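Local coordinates for attaching and effacing protein, pathogenesis factor (Escherichia coli, PDB 4E9L) that probably mediates bacterial adhesion to host surfaces as an invasin-like adhesin, this piece being a run of its immunoglobulin-like domains, at residues A91-V105 / D177-D190. Sequence-based numbering, arbitrary orientation.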
loop_
_atom_site.group_PDB
_atom_site.type_symbol
_atom_site.label_atom_id
_atom_site.label_comp_id
_atom_site.label_asym_id
_atom_site.label_seq_id
_atom_site.Cartn_x
_atom_site.Cartn_y
_atom_site.Cartn_z
ATOM N N ALA A 91 -47.797 -5.423 14.897
ATOM C CA ALA A 91 -46.390 -5.131 14.543
ATOM C C ALA A 91 -46.013 -3.653 14.675
ATOM O O ALA A 91 -44.906 -3.360 15.114
ATOM C CB ALA A 91 -46.066 -5.616 13.141
ATOM N N ALA A 92 -46.917 -2.722 14.298
ATOM C CA ALA A 92 -46.638 -1.273 14.393
ATOM C C ALA A 92 -46.381 -0.793 15.848
ATOM O O ALA A 92 -45.678 0.200 16.045
ATOM C CB ALA A 92 -47.764 -0.470 13.747
ATOM N N HIS A 93 -46.894 -1.516 16.857
ATOM C CA HIS A 93 -46.651 -1.150 18.263
ATOM C C HIS A 93 -45.535 -2.002 18.923
ATOM O O HIS A 93 -45.228 -1.828 20.102
ATOM C CB HIS A 93 -47.941 -1.273 19.074
ATOM C CG HIS A 93 -48.956 -0.245 18.710
ATOM N ND1 HIS A 93 -49.658 -0.318 17.516
ATOM C CD2 HIS A 93 -49.357 0.855 19.386
ATOM C CE1 HIS A 93 -50.453 0.742 17.504
ATOM N NE2 HIS A 93 -50.328 1.463 18.616
ATOM N N SER A 94 -44.964 -2.923 18.173
ATOM C CA SER A 94 -43.964 -3.858 18.677
ATOM C C SER A 94 -42.581 -3.498 18.185
ATOM O O SER A 94 -42.430 -2.900 17.106
ATOM C CB SER A 94 -44.338 -5.280 18.265
ATOM O OG SER A 94 -45.604 -5.627 18.803
ATOM N N SER A 95 -41.559 -3.867 18.967
ATOM C CA SER A 95 -40.190 -3.548 18.578
ATOM C C SER A 95 -39.200 -4.648 18.926
ATOM O O SER A 95 -39.505 -5.594 19.680
ATOM C CB SER A 95 -39.769 -2.224 19.222
ATOM O OG SER A 95 -39.779 -2.389 20.630
ATOM N N ILE A 96 -37.997 -4.506 18.393
ATOM C CA ILE A 96 -36.929 -5.458 18.673
ATOM C C ILE A 96 -35.608 -4.717 18.891
ATOM O O ILE A 96 -35.273 -3.794 18.130
ATOM C CB ILE A 96 -36.841 -6.600 17.612
ATOM C CG1 ILE A 96 -35.695 -7.599 17.970
ATOM C CG2 ILE A 96 -36.715 -6.036 16.162
ATOM C CD1 ILE A 96 -35.724 -8.928 17.338
ATOM N N THR A 97 -34.850 -5.184 19.891
ATOM C CA THR A 97 -33.522 -4.681 20.242
ATOM C C THR A 97 -32.521 -5.832 20.247
ATOM O O THR A 97 -32.853 -6.944 20.671
ATOM C CB THR A 97 -33.619 -3.956 21.626
ATOM O OG1 THR A 97 -34.356 -2.743 21.437
ATOM C CG2 THR A 97 -32.263 -3.602 22.240
ATOM N N LEU A 98 -31.284 -5.547 19.813
ATOM C CA LEU A 98 -30.144 -6.466 19.905
ATOM C C LEU A 98 -29.156 -5.897 20.895
ATOM O O LEU A 98 -28.810 -4.715 20.807
ATOM C CB LEU A 98 -29.446 -6.696 18.550
ATOM C CG LEU A 98 -30.252 -7.465 17.527
ATOM C CD1 LEU A 98 -29.641 -7.264 16.129
ATOM C CD2 LEU A 98 -30.326 -8.970 17.896
ATOM N N ASN A 99 -28.695 -6.728 21.827
ATOM C CA ASN A 99 -27.743 -6.293 22.855
ATOM C C ASN A 99 -26.546 -7.229 23.015
ATOM O O ASN A 99 -26.757 -8.424 23.216
ATOM C CB ASN A 99 -28.465 -6.099 24.190
ATOM C CG ASN A 99 -27.656 -5.306 25.174
ATOM O OD1 ASN A 99 -27.125 -4.243 24.853
ATOM N ND2 ASN A 99 -27.469 -5.853 26.368
ATOM N N PRO A 100 -25.284 -6.712 22.977
ATOM C CA PRO A 100 -24.901 -5.298 22.740
ATOM C C PRO A 100 -24.781 -5.004 21.249
ATOM O O PRO A 100 -24.791 -5.924 20.423
ATOM C CB PRO A 100 -23.498 -5.231 23.373
ATOM C CG PRO A 100 -22.907 -6.615 23.038
ATOM C CD PRO A 100 -24.088 -7.579 23.151
ATOM N N ASP A 101 -24.545 -3.741 20.915
ATOM C CA ASP A 101 -24.192 -3.376 19.560
ATOM C C ASP A 101 -22.678 -3.705 19.481
ATOM O O ASP A 101 -22.020 -3.859 20.519
ATOM C CB ASP A 101 -24.507 -1.904 19.274
ATOM C CG ASP A 101 -24.123 -1.436 17.875
ATOM O OD1 ASP A 101 -23.976 -2.304 16.968
ATOM O OD2 ASP A 101 -23.931 -0.211 17.692
ATOM N N LYS A 102 -22.156 -3.930 18.279
ATOM C CA LYS A 102 -20.759 -4.342 18.128
ATOM C C LYS A 102 -20.358 -5.672 18.830
ATOM O O LYS A 102 -19.278 -5.746 19.444
ATOM C CB LYS A 102 -19.765 -3.183 18.328
ATOM C CG LYS A 102 -20.024 -2.056 17.338
ATOM C CD LYS A 102 -18.904 -1.031 17.317
ATOM C CE LYS A 102 -19.330 0.298 16.724
ATOM N NZ LYS A 102 -20.048 0.167 15.422
ATOM N N PRO A 103 -21.187 -6.748 18.769
ATOM C CA PRO A 103 -20.702 -8.030 19.298
ATOM C C PRO A 103 -19.591 -8.495 18.336
ATOM O O PRO A 103 -19.505 -8.010 17.194
ATOM C CB PRO A 103 -21.934 -8.932 19.192
ATOM C CG PRO A 103 -22.641 -8.428 17.966
ATOM C CD PRO A 103 -22.490 -6.925 18.083
ATOM N N VAL A 104 -18.731 -9.387 18.798
ATOM C CA VAL A 104 -17.609 -9.880 17.990
ATOM C C VAL A 104 -18.023 -11.182 17.326
ATOM O O VAL A 104 -18.775 -11.973 17.922
ATOM C CB VAL A 104 -16.341 -10.051 18.891
ATOM C CG1 VAL A 104 -15.120 -10.538 18.094
ATOM C CG2 VAL A 104 -16.007 -8.738 19.616
ATOM N N VAL A 105 -17.502 -11.436 16.115
ATOM C CA VAL A 105 -17.704 -12.710 15.404
ATOM C C VAL A 105 -17.363 -13.858 16.342
ATOM O O VAL A 105 -16.428 -13.739 17.161
ATOM C CB VAL A 105 -16.880 -12.825 14.084
ATOM C CG1 VAL A 105 -17.409 -11.883 13.028
ATOM C CG2 VAL A 105 -15.377 -12.614 14.311
ATOM N N ASP A 177 -43.890 -10.093 9.615
ATOM C CA ASP A 177 -43.105 -9.249 10.525
ATOM C C ASP A 177 -43.906 -8.998 11.807
ATOM O O ASP A 177 -45.108 -8.702 11.754
ATOM C CB ASP A 177 -42.751 -7.899 9.881
ATOM C CG ASP A 177 -41.820 -7.953 8.689
ATOM O OD1 ASP A 177 -41.121 -8.985 8.518
ATOM O OD2 ASP A 177 -41.697 -6.926 8.001
ATOM N N ALA A 178 -43.240 -9.182 12.952
ATOM C CA ALA A 178 -43.861 -9.021 14.251
ATOM C C ALA A 178 -43.300 -7.834 15.069
ATOM O O ALA A 178 -43.553 -7.732 16.274
ATOM C CB ALA A 178 -43.801 -10.333 15.026
ATOM N N ALA A 179 -42.591 -6.909 14.381
ATOM C CA ALA A 179 -42.083 -5.660 14.946
ATOM C C ALA A 179 -42.121 -4.612 13.841
ATOM O O ALA A 179 -42.134 -4.975 12.667
ATOM C CB ALA A 179 -40.658 -5.832 15.472
ATOM N N ALA A 180 -42.147 -3.321 14.209
ATOM C CA ALA A 180 -42.241 -2.214 13.243
ATOM C C ALA A 180 -41.025 -2.172 12.337
ATOM O O ALA A 180 -41.170 -1.953 11.142
ATOM C CB ALA A 180 -42.400 -0.883 13.978
ATOM N N ASN A 181 -39.836 -2.400 12.894
ATOM C CA ASN A 181 -38.589 -2.419 12.117
ATOM C C ASN A 181 -37.670 -3.511 12.641
ATOM O O ASN A 181 -37.792 -3.888 13.800
ATOM C CB ASN A 181 -37.897 -1.053 12.178
ATOM C CG ASN A 181 -38.613 -0.027 11.340
ATOM O OD1 ASN A 181 -38.820 -0.201 10.135
ATOM N ND2 ASN A 181 -39.095 1.010 11.976
ATOM N N ALA A 182 -36.742 -4.012 11.800
ATOM C CA ALA A 182 -35.784 -5.021 12.227
ATOM C C ALA A 182 -34.745 -4.309 13.094
ATOM O O ALA A 182 -34.569 -3.101 12.945
ATOM C CB ALA A 182 -35.093 -5.622 11.008
ATOM N N ALA A 183 -34.081 -5.035 14.006
ATOM C CA ALA A 183 -32.997 -4.494 14.829
ATOM C C ALA A 183 -31.734 -4.707 14.008
ATOM O O ALA A 183 -31.611 -5.733 13.321
ATOM C CB ALA A 183 -32.892 -5.254 16.147
ATOM N N LYS A 184 -30.821 -3.741 14.026
ATOM C CA LYS A 184 -29.600 -3.866 13.227
ATOM C C LYS A 184 -28.351 -3.567 14.043
ATOM O O LYS A 184 -28.297 -2.551 14.740
ATOM C CB LYS A 184 -29.649 -2.941 11.984
ATOM C CG LYS A 184 -30.813 -3.231 11.022
ATOM C CD LYS A 184 -30.883 -2.255 9.852
ATOM C CE LYS A 184 -32.004 -2.617 8.908
ATOM N NZ LYS A 184 -31.623 -2.400 7.487
ATOM N N VAL A 185 -27.360 -4.469 13.975
ATOM C CA VAL A 185 -26.044 -4.286 14.605
ATOM C C VAL A 185 -24.957 -4.585 13.591
ATOM O O VAL A 185 -25.203 -5.261 12.580
ATOM C CB VAL A 185 -25.802 -5.081 15.926
ATOM C CG1 VAL A 185 -26.728 -4.619 17.050
ATOM C CG2 VAL A 185 -25.879 -6.594 15.722
ATOM N N THR A 186 -23.742 -4.113 13.894
ATOM C CA THR A 186 -22.547 -4.417 13.133
ATOM C C THR A 186 -21.830 -5.458 13.969
ATOM O O THR A 186 -21.528 -5.213 15.141
ATOM C CB THR A 186 -21.654 -3.174 12.954
ATOM O OG1 THR A 186 -22.411 -2.165 12.295
ATOM C CG2 THR A 186 -20.373 -3.485 12.162
ATOM N N VAL A 187 -21.610 -6.634 13.387
ATOM C CA VAL A 187 -20.861 -7.691 14.060
ATOM C C VAL A 187 -19.405 -7.407 13.635
ATOM O O VAL A 187 -19.115 -7.356 12.441
ATOM C CB VAL A 187 -21.343 -9.111 13.685
ATOM C CG1 VAL A 187 -20.498 -10.173 14.385
ATOM C CG2 VAL A 187 -22.827 -9.291 14.011
ATOM N N VAL A 188 -18.535 -7.117 14.606
ATOM C CA VAL A 188 -17.153 -6.712 14.334
ATOM C C VAL A 188 -16.196 -7.891 14.212
ATOM O O VAL A 188 -16.419 -8.952 14.796
ATOM C CB VAL A 188 -16.609 -5.613 15.305
ATOM C CG1 VAL A 188 -17.467 -4.354 15.242
ATOM C CG2 VAL A 188 -16.452 -6.119 16.739
ATOM N N ALA A 189 -15.121 -7.683 13.476
ATOM C CA ALA A 189 -14.060 -8.681 13.316
ATOM C C ALA A 189 -13.358 -8.910 14.684
ATOM O O ALA A 189 -13.437 -8.068 15.585
ATOM C CB ALA A 189 -13.053 -8.189 12.280
ATOM N N ASP A 190 -12.703 -10.057 14.850
ATOM C CA ASP A 190 -11.969 -10.341 16.077
ATOM C C ASP A 190 -10.612 -9.565 16.075
ATOM O O ASP A 190 -10.397 -8.687 15.216
ATOM C CB ASP A 190 -11.781 -11.871 16.221
ATOM C CG ASP A 190 -11.728 -12.384 17.655
ATOM O OD1 ASP A 190 -11.314 -11.611 18.560
ATOM O OD2 ASP A 190 -12.018 -13.571 17.863
HETATM O O HOH W 1 -37.642 -2.551 16.139
HETATM O O HOH W 2 -24.006 -0.963 14.609
#
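Val185 lies between Leu98 and Pro103 and touches both. With CG1 anti to its own carbonyl carbon (chi1 -65°), its two methyls part company: CG1 rests against CB of Leu98 at 3.7 Å, while CG2 turns to CD1 of Leu98 and, more loosely, to the ring carbon CD of Pro103. The side chain of Asp101 runs alongside the same valine, antiparallel to it, and brings OD1 close to its CB. That oxygen also accepts a hydrogen bond from water 2, which is hydrogen-bonded to Thr186 OG1 at 3.1 Å, and a weak bond from the backbone N of Lys102.

Ala183 is the small neighbour along the strand. Its single methyl sits 3.7 Å from CG of Leu98 and 3.9 Å from CG2 of Ile96, and the backbone O of Ile96 presses on it as well. Strands 95-99 and 183-187 run nearly parallel, 18° apart, yet each hydrogen-bonds into a different sheet, to strands 108-114 and 165-173 respectively. This is how the two sheets of an immunoglobulin-like sandwich meet along one margin, in a domain of the invasin type. Water 1 bridges the backbones where they stand apart, accepting from Ile96 N and donating to Asn181 O.

Toward the C-terminal ends the backbones do join. Val188 N donates to Pro103 O, and Val188 O accepts from Val105 N at 3.0 Å, as a single parallel bridge opposite Val104. Val188 straddles this junction: CG2 packs on CG2 of Val104 at 3.9 Å, and CG1 lies beside CB and CG of Lys102. At the other end, Ala180 N donates a hydrogen bond to Ser94 O at 2.9 Å.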